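Local coordinates for protein carbonic anhydrase (Porphyridium purpureum, PDB 1DDZ) that probably catalyses the reversible hydration of carbon dioxide to hydrogencarbonate as a zinc-dependent carbonic anhydrase of the beta class, at residues A[11-16]-A[441-446]; A[153-158]-A[177-182]; A[157-160]-A[165-168]; A[337-342]-A[473-478]; A[410-415]-A[435-440]. One frame throughout, in Å; residues are numbered along the deposited sequence.

Two carbonic anhydrase units follow one another in this chain, and the contacts divide between them. Interactions 2 and 3 lie in the first; they start from the same part of helix 147-161, share Asp157 and Val158, and have centres 7 Å apart. Interactions 4 and 5 lie in the second, 22 Å apart between centres, with Met478 touching helix 426-447. Interaction 1 brings the N-terminal helix 12-25 onto that same helix, its centre about 13 Å from that of interaction 5, so the start of the chain packs on its second half. Along the chain, the loop closed by interaction 1 encloses interactions 2, 3 and 5. All but interaction 4 also touch the second subunit.

Interaction 1 (A[11-16]-A[441-446])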
# COMPACT_ATOMS: atom_id res chain seq x y z
N SER A 11 9.18 21.47 -15.82
CA SER A 11 10.48 20.83 -15.84
C SER A 11 10.64 20.25 -17.23
O SER A 11 9.67 20.17 -17.99
CB SER A 11 10.54 19.68 -14.82
OG SER A 11 9.61 18.66 -15.14
N ASP A 12 11.84 19.80 -17.54
CA ASP A 12 12.12 19.19 -18.81
C ASP A 12 11.27 17.95 -19.03
O ASP A 12 10.82 17.71 -20.15
CB ASP A 12 13.58 18.82 -18.90
CG ASP A 12 14.48 20.04 -18.90
OD1 ASP A 12 13.97 21.17 -19.09
OD2 ASP A 12 15.70 19.86 -18.71
N LEU A 13 11.01 17.18 -17.97
CA LEU A 13 10.18 16.00 -18.10
C LEU A 13 8.79 16.43 -18.56
O LEU A 13 8.23 15.87 -19.49
CB LEU A 13 10.03 15.27 -16.77
CG LEU A 13 10.17 13.74 -16.76
CD1 LEU A 13 9.34 13.21 -15.62
CD2 LEU A 13 9.75 13.12 -18.05
N GLU A 14 8.24 17.44 -17.89
CA GLU A 14 6.92 17.98 -18.22
C GLU A 14 6.83 18.43 -19.68
O GLU A 14 5.87 18.10 -20.38
CB GLU A 14 6.57 19.14 -17.27
CG GLU A 14 5.72 18.72 -16.05
CD GLU A 14 6.02 19.47 -14.74
OE1 GLU A 14 5.63 18.94 -13.68
OE2 GLU A 14 6.64 20.57 -14.77
N LYS A 15 7.85 19.14 -20.15
CA LYS A 15 7.87 19.61 -21.53
C LYS A 15 7.88 18.42 -22.45
O LYS A 15 7.10 18.34 -23.41
CB LYS A 15 9.11 20.46 -21.79
CG LYS A 15 9.12 21.77 -21.02
CD LYS A 15 10.38 22.51 -21.35
CE LYS A 15 10.50 23.81 -20.57
NZ LYS A 15 11.86 24.38 -20.81
N LYS A 16 8.77 17.48 -22.16
CA LYS A 16 8.87 16.27 -22.94
C LYS A 16 7.52 15.57 -23.09
O LYS A 16 7.14 15.17 -24.20
CB LYS A 16 9.86 15.31 -22.29
CG LYS A 16 9.99 13.99 -23.01
CD LYS A 16 10.48 14.23 -24.42
CE LYS A 16 10.56 12.95 -25.23
NZ LYS A 16 11.38 13.13 -26.47
N GLN A 441 1.24 6.78 -17.52
CA GLN A 441 2.00 5.83 -16.69
C GLN A 441 3.50 5.92 -16.96
O GLN A 441 4.30 5.80 -16.05
CB GLN A 441 1.47 4.40 -16.82
CG GLN A 441 -0.01 4.27 -16.50
CD GLN A 441 -0.42 5.03 -15.26
OE1 GLN A 441 0.16 4.86 -14.20
NE2 GLN A 441 -1.43 5.88 -15.38
N MET A 442 3.87 6.18 -18.21
CA MET A 442 5.27 6.36 -18.58
C MET A 442 5.79 7.58 -17.85
O MET A 442 6.92 7.60 -17.34
CB MET A 442 5.41 6.69 -20.05
CG MET A 442 5.31 5.57 -21.02
SD MET A 442 5.22 6.38 -22.65
CE MET A 442 6.83 6.96 -22.81
N HIS A 443 4.99 8.64 -17.86
CA HIS A 443 5.35 9.88 -17.20
C HIS A 443 5.69 9.55 -15.76
O HIS A 443 6.78 9.90 -15.31
CB HIS A 443 4.20 10.89 -17.27
CG HIS A 443 4.61 12.30 -16.97
ND1 HIS A 443 3.87 13.39 -17.37
CD2 HIS A 443 5.68 12.80 -16.30
CE1 HIS A 443 4.45 14.50 -16.96
NE2 HIS A 443 5.55 14.17 -16.30
N ASN A 444 4.80 8.83 -15.08
CA ASN A 444 4.98 8.42 -13.69
C ASN A 444 6.29 7.65 -13.47
O ASN A 444 7.00 7.93 -12.52
CB ASN A 444 3.80 7.58 -13.20
CG ASN A 444 2.54 8.38 -13.06
OD1 ASN A 444 2.53 9.59 -13.28
ND2 ASN A 444 1.45 7.72 -12.65
N VAL A 445 6.65 6.70 -14.33
CA VAL A 445 7.91 6.00 -14.07
C VAL A 445 9.09 6.93 -14.28
O VAL A 445 10.08 6.83 -13.57
CB VAL A 445 8.08 4.59 -14.80
CG1 VAL A 445 6.82 4.14 -15.47
CG2 VAL A 445 9.27 4.53 -15.71
N CYS A 446 8.97 7.87 -15.20
CA CYS A 446 10.04 8.84 -15.48
C CYS A 446 10.23 9.78 -14.29
O CYS A 446 11.36 10.20 -13.99
CB CYS A 446 9.71 9.66 -16.72
SG CYS A 446 9.85 8.74 -18.27
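Near Leu13 and Cys446, whose CA atoms are 7.6 Å apart, the first turn of helix 12-25 runs almost antiparallel to helix 426-447, at 163° with 10.9 Å between the axes of the two short segments. Leu13 points toward the other helix and does most of the touching. Its CD1 and CD2 straddle the CB of Cys446, each 3.7 Å from it. CD1 also reaches the edge of the His443 ring, lying near the ring plane 3.7 Å from CD2 of the imidazole. The ring gets there because His443 holds CG opposite its backbone N (chi1 -163°), which swings the imidazole toward helix 12-25. Trimming Leu13 to an alanine would probably open a gap beside Cys446 CB and leave the His443 edge without the methyl that meets it. At the N-terminus of this turn, Ser11 and Glu14 form a capping box: Ser11 N donates to Glu14 OE2 at 2.9 Å, from above the carboxylate plane, while Glu14 N returns a weak bond to Ser11 OG at 3.3 Å. The same carboxylate makes a salt bridge with Arg410 of the second subunit. Phe17, further along helix 12-25, stacks on His443, and Leu13 also meets Ala484 and Asp486; Cys446 rests on Val463 of strand 462-468 and on Trp455 of the following helix 449-456.

Interaction 2 (A[153-158]-A[177-182])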
# COMPACT_ATOMS: atom_id res chain seq x y z
N ARG A 153 10.61 -7.27 3.93
CA ARG A 153 10.40 -7.54 5.35
C ARG A 153 9.31 -8.60 5.51
O ARG A 153 9.30 -9.30 6.49
CB ARG A 153 9.95 -6.30 6.12
CG ARG A 153 11.02 -5.29 6.46
CD ARG A 153 12.29 -5.94 7.00
NE ARG A 153 13.18 -6.35 5.90
CZ ARG A 153 14.50 -6.28 5.94
NH1 ARG A 153 15.12 -5.80 7.02
NH2 ARG A 153 15.22 -6.70 4.90
N HIS A 154 8.41 -8.72 4.53
CA HIS A 154 7.34 -9.71 4.61
C HIS A 154 7.88 -11.12 4.48
O HIS A 154 7.39 -12.03 5.13
CB HIS A 154 6.26 -9.45 3.57
CG HIS A 154 5.47 -8.21 3.83
ND1 HIS A 154 4.47 -8.15 4.78
CD2 HIS A 154 5.56 -6.96 3.32
CE1 HIS A 154 3.99 -6.93 4.84
NE2 HIS A 154 4.64 -6.19 3.96
N ILE A 155 8.91 -11.28 3.67
CA ILE A 155 9.54 -12.59 3.51
C ILE A 155 10.27 -12.94 4.82
O ILE A 155 10.36 -14.10 5.21
CB ILE A 155 10.53 -12.55 2.36
CG1 ILE A 155 9.78 -12.31 1.05
CG2 ILE A 155 11.33 -13.85 2.29
CD1 ILE A 155 10.66 -12.24 -0.16
N ARG A 156 10.78 -11.91 5.49
CA ARG A 156 11.47 -12.04 6.78
C ARG A 156 10.50 -12.52 7.84
O ARG A 156 10.86 -13.26 8.73
CB ARG A 156 12.07 -10.70 7.19
CG ARG A 156 13.30 -10.38 6.44
CD ARG A 156 14.42 -11.20 7.00
NE ARG A 156 15.57 -10.35 7.16
CZ ARG A 156 16.04 -9.89 8.31
NH1 ARG A 156 15.49 -10.20 9.48
NH2 ARG A 156 17.03 -9.02 8.26
N ASP A 157 9.25 -12.11 7.72
CA ASP A 157 8.24 -12.58 8.65
C ASP A 157 8.03 -14.06 8.43
O ASP A 157 7.82 -14.78 9.38
CB ASP A 157 6.93 -11.85 8.47
CG ASP A 157 6.96 -10.46 9.05
OD1 ASP A 157 7.97 -10.09 9.68
OD2 ASP A 157 5.96 -9.74 8.87
N VAL A 158 8.14 -14.51 7.19
CA VAL A 158 8.00 -15.94 6.89
C VAL A 158 9.14 -16.72 7.55
O VAL A 158 8.91 -17.75 8.16
CB VAL A 158 7.98 -16.20 5.37
CG1 VAL A 158 7.83 -17.68 5.08
CG2 VAL A 158 6.84 -15.43 4.74
N ASN A 177 15.34 -23.13 -0.52
CA ASN A 177 14.27 -23.94 -1.07
C ASN A 177 13.10 -23.97 -0.11
O ASN A 177 11.97 -23.70 -0.49
CB ASN A 177 14.73 -25.39 -1.33
CG ASN A 177 15.60 -25.52 -2.56
OD1 ASN A 177 15.35 -24.91 -3.59
ND2 ASN A 177 16.61 -26.38 -2.47
N ARG A 178 13.38 -24.29 1.15
CA ARG A 178 12.32 -24.35 2.14
C ARG A 178 11.64 -22.99 2.41
O ARG A 178 10.43 -22.94 2.61
CB ARG A 178 12.81 -25.01 3.43
CG ARG A 178 11.78 -25.02 4.54
CD ARG A 178 11.09 -26.34 4.74
NE ARG A 178 10.69 -27.06 3.53
CZ ARG A 178 10.48 -28.37 3.51
NH1 ARG A 178 10.62 -29.07 4.63
NH2 ARG A 178 10.20 -29.00 2.38
N LEU A 179 12.40 -21.89 2.43
CA LEU A 179 11.82 -20.54 2.64
C LEU A 179 10.84 -20.24 1.46
O LEU A 179 9.75 -19.75 1.67
CB LEU A 179 12.90 -19.45 2.60
CG LEU A 179 12.88 -18.17 3.44
CD1 LEU A 179 13.51 -17.06 2.66
CD2 LEU A 179 11.52 -17.76 3.91
N ILE A 180 11.27 -20.54 0.24
CA ILE A 180 10.48 -20.32 -0.95
C ILE A 180 9.17 -21.09 -0.86
O ILE A 180 8.10 -20.54 -1.07
CB ILE A 180 11.29 -20.64 -2.21
CG1 ILE A 180 12.34 -19.53 -2.39
CG2 ILE A 180 10.38 -20.76 -3.46
CD1 ILE A 180 13.41 -19.83 -3.43
N GLU A 181 9.25 -22.34 -0.42
CA GLU A 181 8.05 -23.18 -0.26
C GLU A 181 7.13 -22.65 0.85
O GLU A 181 5.91 -22.62 0.72
CB GLU A 181 8.45 -24.62 0.03
CG GLU A 181 9.22 -25.24 -1.10
CD GLU A 181 10.01 -26.48 -0.69
OE1 GLU A 181 10.14 -26.74 0.52
OE2 GLU A 181 10.54 -27.17 -1.58
N LEU A 182 7.73 -22.24 1.96
CA LEU A 182 6.96 -21.71 3.07
C LEU A 182 6.38 -20.34 2.65
O LEU A 182 5.27 -19.98 3.08
CB LEU A 182 7.86 -21.57 4.31
CG LEU A 182 8.17 -22.90 5.01
CD1 LEU A 182 9.28 -22.73 6.05
CD2 LEU A 182 6.89 -23.45 5.65
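Glu181 OE1 is gripped twice by Arg178 on helix 172-193, beside the turn that carries Leu179 and Leu182 to helix 147-161. Arg178 comes side-on: NE reaches that oxygen at 3.1 Å, nearly in line with the C-O bond, and NH2 reaches it at 2.9 Å from the syn side, tilted from the carboxylate plane. The oxygen lies in the guanidinium plane, so the bridge sets the guanidinium, while bonds from Tyr131 OH and Gly284 N to Glu181 OE2 help hold the carboxylate. The side chains that meet between the helices are apolar. Leu179 forks over helix 147-161, its CD1 3.9 Å from Ile155 CG2 and its CD2 3.9 Å from Val158 CG1; the Ile155 and Leu179 chains meet at about a right angle. Val158 keeps CG1 opposite its backbone N (chi1 -180°), and this branch also meets Leu182 at its backbone C and at its CB (4.0 Å). The two short axes pass 10.1 Å apart at 102°, so the helices cross nearly perpendicularly and touch over one turn each. Leu140 of helix 134-141 packs on Leu179, and Ala139 of that helix meets Ile155. With the Ile155 side chain about 8 Å from the bound zinc, this crossing belongs to the helical layer beside the metal site in the alpha-beta-alpha fold of a beta-carbonic anhydrase.

Interaction 3 (A[157-160]-A[165-168]); sequences DVRR and YLDK
A tight helix-to-helix corner, where helix 147-161 gives way to the short helix 163-166, is closed by Leu166 of the second helix packing back on the first. The touching group is a single methyl: Leu166 CD2 lies 4.0 Å from both the carbonyl O and the CA of Arg159, and 4.3 Å from that residue's CG. It also comes within 4.5 Å of Val158 O, so toward helix 147-161 it rests mainly on backbone. The polar end of Arg159 leads elsewhere, NH2 donating to Gly263 O of the second subunit, and Arg160 forms a salt bridge with Glu186 of that subunit. Val158 O is bonded by ND2 of Asn162, at the bend itself. Arg178 and Leu182 of helix 172-193 pack on Leu166 as well, so one leucine is held by two helices. The arrangement is a sharp turn between consecutive helices in the first carbonic anhydrase unit, at the dimer interface.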
# COMPACT_ATOMS: atom_id res chain seq x y z
N ASP A 157 9.25 -12.11 7.72
CA ASP A 157 8.24 -12.58 8.65
C ASP A 157 8.03 -14.06 8.43
O ASP A 157 7.82 -14.78 9.38
CB ASP A 157 6.93 -11.85 8.47
CG ASP A 157 6.96 -10.46 9.05
OD1 ASP A 157 7.97 -10.09 9.68
OD2 ASP A 157 5.96 -9.74 8.87
N VAL A 158 8.14 -14.51 7.19
CA VAL A 158 8.00 -15.94 6.89
C VAL A 158 9.14 -16.72 7.55
O VAL A 158 8.91 -17.75 8.16
CB VAL A 158 7.98 -16.20 5.37
CG1 VAL A 158 7.83 -17.68 5.08
CG2 VAL A 158 6.84 -15.43 4.74
N ARG A 159 10.37 -16.20 7.46
CA ARG A 159 11.52 -16.88 8.07
C ARG A 159 11.34 -16.89 9.59
O ARG A 159 11.55 -17.91 10.24
CB ARG A 159 12.84 -16.19 7.71
CG ARG A 159 14.07 -17.08 7.99
CD ARG A 159 15.40 -16.33 7.88
NE ARG A 159 15.68 -15.53 9.08
CZ ARG A 159 16.72 -15.70 9.90
NH1 ARG A 159 17.65 -16.63 9.69
NH2 ARG A 159 16.80 -14.95 10.98
N ARG A 160 10.85 -15.78 10.13
CA ARG A 160 10.60 -15.62 11.56
C ARG A 160 9.56 -16.62 12.08
O ARG A 160 9.82 -17.36 13.02
CB ARG A 160 10.17 -14.18 11.85
CG ARG A 160 9.87 -13.86 13.30
CD ARG A 160 9.62 -12.36 13.49
NE ARG A 160 8.30 -12.09 14.07
CZ ARG A 160 8.07 -11.82 15.36
NH1 ARG A 160 9.07 -11.79 16.23
NH2 ARG A 160 6.83 -11.62 15.79
N TYR A 165 11.34 -24.79 11.14
CA TYR A 165 11.52 -25.55 9.92
C TYR A 165 12.81 -25.16 9.23
O TYR A 165 13.50 -26.00 8.70
CB TYR A 165 10.35 -25.28 9.00
CG TYR A 165 9.05 -25.56 9.69
CD1 TYR A 165 8.01 -24.64 9.66
CD2 TYR A 165 8.86 -26.77 10.37
CE1 TYR A 165 6.80 -24.91 10.30
CE2 TYR A 165 7.68 -27.05 10.99
CZ TYR A 165 6.64 -26.12 10.96
OH TYR A 165 5.46 -26.45 11.57
N LEU A 166 13.16 -23.89 9.31
CA LEU A 166 14.35 -23.40 8.64
C LEU A 166 15.70 -23.77 9.27
O LEU A 166 16.61 -24.20 8.57
CB LEU A 166 14.23 -21.89 8.38
CG LEU A 166 13.45 -21.33 7.17
CD1 LEU A 166 13.36 -22.35 6.06
CD2 LEU A 166 12.07 -20.85 7.54
N ASP A 167 15.79 -23.66 10.59
CA ASP A 167 17.02 -24.02 11.31
C ASP A 167 17.33 -25.52 11.14
O ASP A 167 18.46 -25.97 11.31
CB ASP A 167 16.87 -23.71 12.80
CG ASP A 167 16.30 -22.32 13.06
OD1 ASP A 167 16.26 -21.47 12.14
OD2 ASP A 167 15.89 -22.08 14.22
N LYS A 168 16.30 -26.29 10.82
CA LYS A 168 16.42 -27.72 10.60
C LYS A 168 17.26 -27.99 9.34
O LYS A 168 18.01 -28.97 9.26
CB LYS A 168 15.00 -28.30 10.43
CG LYS A 168 14.90 -29.80 10.45
CD LYS A 168 15.28 -30.38 11.82
CE LYS A 168 15.27 -31.91 11.79
NZ LYS A 168 15.66 -32.55 13.08

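Interaction 4 (A[337-342]-A[473-478])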
# COMPACT_ATOMS: atom_id res chain seq x y z
N GLN A 337 7.31 -13.07 -25.44
CA GLN A 337 6.82 -13.49 -26.74
C GLN A 337 6.56 -12.35 -27.71
O GLN A 337 7.06 -12.34 -28.83
CB GLN A 337 5.53 -14.30 -26.59
CG GLN A 337 5.73 -15.79 -26.40
CD GLN A 337 4.44 -16.52 -26.06
OE1 GLN A 337 4.36 -17.19 -25.04
NE2 GLN A 337 3.42 -16.36 -26.90
N ILE A 338 5.82 -11.35 -27.24
CA ILE A 338 5.46 -10.23 -28.08
C ILE A 338 6.66 -9.49 -28.65
O ILE A 338 6.59 -8.98 -29.77
CB ILE A 338 4.42 -9.31 -27.38
CG1 ILE A 338 3.71 -8.45 -28.43
CG2 ILE A 338 5.07 -8.46 -26.30
CD1 ILE A 338 2.29 -8.13 -28.09
N ILE A 339 7.78 -9.49 -27.94
CA ILE A 339 8.98 -8.84 -28.43
C ILE A 339 10.04 -9.83 -28.88
O ILE A 339 11.22 -9.49 -28.97
CB ILE A 339 9.57 -7.81 -27.45
CG1 ILE A 339 9.88 -8.45 -26.09
CG2 ILE A 339 8.64 -6.62 -27.35
CD1 ILE A 339 10.46 -7.47 -25.06
N ASN A 340 9.60 -11.05 -29.15
CA ASN A 340 10.49 -12.08 -29.68
C ASN A 340 11.75 -12.40 -28.87
O ASN A 340 12.84 -12.50 -29.43
CB ASN A 340 10.90 -11.66 -31.10
CG ASN A 340 11.01 -12.83 -32.05
OD1 ASN A 340 10.18 -13.75 -32.03
ND2 ASN A 340 11.99 -12.76 -32.95
N LEU A 341 11.59 -12.61 -27.56
CA LEU A 341 12.72 -12.91 -26.68
C LEU A 341 12.43 -14.17 -25.89
O LEU A 341 11.30 -14.45 -25.54
CB LEU A 341 12.96 -11.80 -25.65
CG LEU A 341 13.48 -10.42 -26.06
CD1 LEU A 341 13.78 -9.63 -24.80
CD2 LEU A 341 14.73 -10.56 -26.91
N PRO A 342 13.49 -14.88 -25.52
CA PRO A 342 13.44 -16.12 -24.75
C PRO A 342 12.77 -15.93 -23.40
O PRO A 342 12.91 -14.87 -22.77
CB PRO A 342 14.91 -16.46 -24.57
CG PRO A 342 15.51 -15.94 -25.83
CD PRO A 342 14.87 -14.59 -25.93
N GLY A 473 -1.50 -8.19 -32.76
CA GLY A 473 -0.27 -8.32 -32.00
C GLY A 473 0.85 -7.37 -32.39
O GLY A 473 2.01 -7.62 -32.10
N LYS A 474 0.50 -6.27 -33.02
CA LYS A 474 1.48 -5.31 -33.47
C LYS A 474 1.64 -4.24 -32.39
O LYS A 474 0.66 -3.64 -31.97
CB LYS A 474 1.03 -4.66 -34.79
CG LYS A 474 2.02 -3.69 -35.38
CD LYS A 474 1.34 -2.70 -36.32
CE LYS A 474 0.71 -3.39 -37.52
NZ LYS A 474 1.74 -4.03 -38.38
N LEU A 475 2.87 -4.01 -31.94
CA LEU A 475 3.14 -2.99 -30.94
C LEU A 475 3.14 -1.59 -31.59
O LEU A 475 3.78 -1.35 -32.61
CB LEU A 475 4.49 -3.24 -30.25
CG LEU A 475 4.63 -4.44 -29.30
CD1 LEU A 475 6.07 -4.52 -28.85
CD2 LEU A 475 3.70 -4.29 -28.11
N ARG A 476 2.43 -0.67 -30.97
CA ARG A 476 2.31 0.69 -31.44
C ARG A 476 2.99 1.64 -30.44
O ARG A 476 2.80 1.54 -29.22
CB ARG A 476 0.83 1.02 -31.64
CG ARG A 476 0.21 0.09 -32.69
CD ARG A 476 -1.25 0.30 -32.84
NE ARG A 476 -1.82 -0.66 -33.77
CZ ARG A 476 -1.73 -0.55 -35.10
NH1 ARG A 476 -1.08 0.46 -35.66
NH2 ARG A 476 -2.33 -1.43 -35.87
N ASP A 477 3.81 2.53 -30.98
CA ASP A 477 4.58 3.45 -30.16
C ASP A 477 3.76 4.53 -29.49
O ASP A 477 2.95 5.17 -30.14
CB ASP A 477 5.66 4.09 -31.04
CG ASP A 477 6.76 4.78 -30.25
OD1 ASP A 477 6.70 4.83 -29.00
OD2 ASP A 477 7.72 5.26 -30.89
N MET A 478 3.92 4.66 -28.18
CA MET A 478 3.21 5.68 -27.43
C MET A 478 4.21 6.75 -27.01
O MET A 478 3.85 7.76 -26.41
CB MET A 478 2.51 5.09 -26.20
CG MET A 478 1.33 4.16 -26.51
SD MET A 478 -0.08 4.98 -27.26
CE MET A 478 0.24 4.61 -28.99
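Leu475 splits its two methyls between neighbouring isoleucines: CD1 lies 3.6 Å from Ile339 CG2, and CD2 lies 4.1 Å from Ile338 CD1. In both pairs the side chains cross at a slant. Ile338 carries CG1 opposite its backbone N (chi1 -160°), which extends the CD1 end toward residues 473-475 and places it 4.1 Å from Gly473 O as well. Ile339 instead holds CG1 in the crowded position between N and the carbonyl carbon, which sends CG2 to the leucine. An alanine in place of Ile338 would probably leave Leu475 CD2 and the Gly473 carbonyl facing a gap. The isoleucines sit where helix 335-338 ends in a Schellman motif: Asn340 is its C-prime residue, with Asn340 N bonded to Gln337 O at 2.9 Å and Leu341 N to Asn336 O. Residues 473-475 lead into strand 476-481, an outermost strand of the second five-stranded mixed sheet within this chain. Further out, Asn43 of helix 38-53 pins both sides, its ND2 donating to Ile338 O and to the Gly473 O that lies by the Ile338 tip, and its OD1 accepting from Leu475 N. Trp325 of strand 323-328 backs both isoleucines, while Val466 and Phe40 pack on Leu475.

Interaction 5 (A[410-415]-A[435-440]); sequences RDVRRH and EINVLE
Val412 and Ile436 each set one methyl opposite the backbone N, CG1 in the valine (chi1 180°) and CG2 in the isoleucine, because its CG1 sits at chi1 -63°, and these two methyls meet at 3.7 Å. The side chains slide past each other in opposite directions, and Val412 CG1 goes on to touch the backbone N of Asn437 at 4.0 Å. The other branch of the valine, CG2, lies 4.2 Å from Glu440 CG, beside the Asn437 side chain, which crosses it at about a right angle. Val412 thus fits as a single plug against one turn and a bit of helix 426-447. The two short axes come within 9.8 Å at 106°, close to the crossing of helices 147-161 and 172-193 in the first half of the chain. A water lies between His415 ND1 (3.0 Å) and Glu440 OE2, to which it donates weakly at 3.4 Å. The His415 ring in turn places NE2 3.7 Å above the centre of the Arg414 guanidinium, whose NH2 makes a weak bond of 3.2 Å to Asp411 OD1, part of a salt bridge. Asn416 lies beside Ile436 and Glu440, and Leu24 of helix 12-25 packs on Ile436. His415 stacks on His415 of the second subunit, and Arg414 makes a salt bridge with Glu440 of that subunit, so helix 407-414 is sandwiched between helix 426-447 and the dimer partner.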
# COMPACT_ATOMS: atom_id res chain seq x y z
N ARG A 410 -9.78 7.14 -14.04
CA ARG A 410 -10.78 8.19 -14.12
C ARG A 410 -10.09 9.56 -14.16
O ARG A 410 -10.53 10.46 -14.87
CB ARG A 410 -11.75 8.11 -12.96
CG ARG A 410 -12.94 7.21 -13.24
CD ARG A 410 -13.82 7.79 -14.32
NE ARG A 410 -15.21 7.66 -13.92
CZ ARG A 410 -16.00 8.65 -13.53
NH1 ARG A 410 -15.58 9.91 -13.51
NH2 ARG A 410 -17.17 8.35 -13.02
N ASP A 411 -9.00 9.70 -13.43
CA ASP A 411 -8.24 10.96 -13.42
C ASP A 411 -7.69 11.24 -14.81
O ASP A 411 -7.63 12.39 -15.26
CB ASP A 411 -7.06 10.87 -12.45
CG ASP A 411 -7.48 10.90 -11.00
OD1 ASP A 411 -8.68 11.08 -10.68
OD2 ASP A 411 -6.59 10.75 -10.15
N VAL A 412 -7.23 10.19 -15.46
CA VAL A 412 -6.71 10.31 -16.81
C VAL A 412 -7.83 10.81 -17.76
O VAL A 412 -7.59 11.70 -18.57
CB VAL A 412 -6.17 8.95 -17.32
CG1 VAL A 412 -5.64 9.09 -18.75
CG2 VAL A 412 -5.08 8.44 -16.40
N ARG A 413 -9.03 10.25 -17.62
CA ARG A 413 -10.15 10.63 -18.46
C ARG A 413 -10.45 12.11 -18.25
O ARG A 413 -10.46 12.89 -19.21
CB ARG A 413 -11.39 9.82 -18.09
CG ARG A 413 -12.42 9.84 -19.19
CD ARG A 413 -13.75 9.29 -18.75
NE ARG A 413 -14.45 10.35 -18.05
CZ ARG A 413 -15.59 10.88 -18.46
NH1 ARG A 413 -16.19 10.46 -19.57
NH2 ARG A 413 -16.13 11.86 -17.74
N ARG A 414 -10.63 12.47 -16.98
CA ARG A 414 -10.95 13.83 -16.57
C ARG A 414 -9.96 14.86 -17.02
O ARG A 414 -10.35 15.95 -17.36
CB ARG A 414 -11.07 13.91 -15.06
CG ARG A 414 -11.20 15.31 -14.53
CD ARG A 414 -11.54 15.35 -13.05
NE ARG A 414 -10.59 14.58 -12.26
CZ ARG A 414 -9.84 15.08 -11.28
NH1 ARG A 414 -9.92 16.38 -10.96
NH2 ARG A 414 -9.03 14.28 -10.60
N HIS A 415 -8.68 14.53 -17.03
CA HIS A 415 -7.67 15.50 -17.43
C HIS A 415 -7.37 15.51 -18.92
O HIS A 415 -6.44 16.18 -19.34
CB HIS A 415 -6.34 15.27 -16.67
CG HIS A 415 -6.41 15.53 -15.20
ND1 HIS A 415 -6.05 14.60 -14.25
CD2 HIS A 415 -6.87 16.60 -14.50
CE1 HIS A 415 -6.29 15.07 -13.05
NE2 HIS A 415 -6.79 16.28 -13.17
N GLU A 435 -4.57 4.56 -24.50
CA GLU A 435 -3.31 5.09 -25.02
C GLU A 435 -2.75 6.18 -24.12
O GLU A 435 -1.55 6.23 -23.84
CB GLU A 435 -3.53 5.67 -26.42
CG GLU A 435 -3.83 4.64 -27.48
CD GLU A 435 -4.31 5.25 -28.80
OE1 GLU A 435 -4.92 6.32 -28.77
OE2 GLU A 435 -4.06 4.66 -29.87
N ILE A 436 -3.61 7.10 -23.74
CA ILE A 436 -3.23 8.20 -22.87
C ILE A 436 -2.85 7.66 -21.47
O ILE A 436 -1.97 8.21 -20.80
CB ILE A 436 -4.36 9.21 -22.80
CG1 ILE A 436 -4.60 9.80 -24.20
CG2 ILE A 436 -4.04 10.30 -21.80
CD1 ILE A 436 -5.82 10.74 -24.26
N ASN A 437 -3.49 6.56 -21.06
CA ASN A 437 -3.17 5.94 -19.77
C ASN A 437 -1.72 5.44 -19.79
O ASN A 437 -0.96 5.71 -18.87
CB ASN A 437 -4.14 4.81 -19.45
CG ASN A 437 -3.82 4.13 -18.13
OD1 ASN A 437 -3.48 2.95 -18.10
ND2 ASN A 437 -3.92 4.86 -17.03
N VAL A 438 -1.31 4.82 -20.89
CA VAL A 438 0.07 4.34 -21.06
C VAL A 438 1.05 5.53 -20.99
O VAL A 438 2.10 5.45 -20.34
CB VAL A 438 0.26 3.62 -22.45
CG1 VAL A 438 1.71 3.33 -22.72
CG2 VAL A 438 -0.51 2.34 -22.48
N LEU A 439 0.70 6.62 -21.67
CA LEU A 439 1.52 7.84 -21.71
C LEU A 439 1.67 8.43 -20.29
O LEU A 439 2.76 8.74 -19.82
CB LEU A 439 0.84 8.84 -22.65
CG LEU A 439 1.62 9.97 -23.32
CD1 LEU A 439 1.66 11.16 -22.43
CD2 LEU A 439 3.00 9.50 -23.69
N GLU A 440 0.55 8.51 -19.59
CA GLU A 440 0.50 9.02 -18.24
C GLU A 440 1.34 8.10 -17.33
O GLU A 440 2.12 8.57 -16.51
CB GLU A 440 -0.95 9.06 -17.80
CG GLU A 440 -1.34 10.21 -16.88
CD GLU A 440 -1.30 11.58 -17.57
OE1 GLU A 440 -0.24 12.23 -17.55
OE2 GLU A 440 -2.35 12.02 -18.09
O HOH W 1 -3.80 12.81 -15.11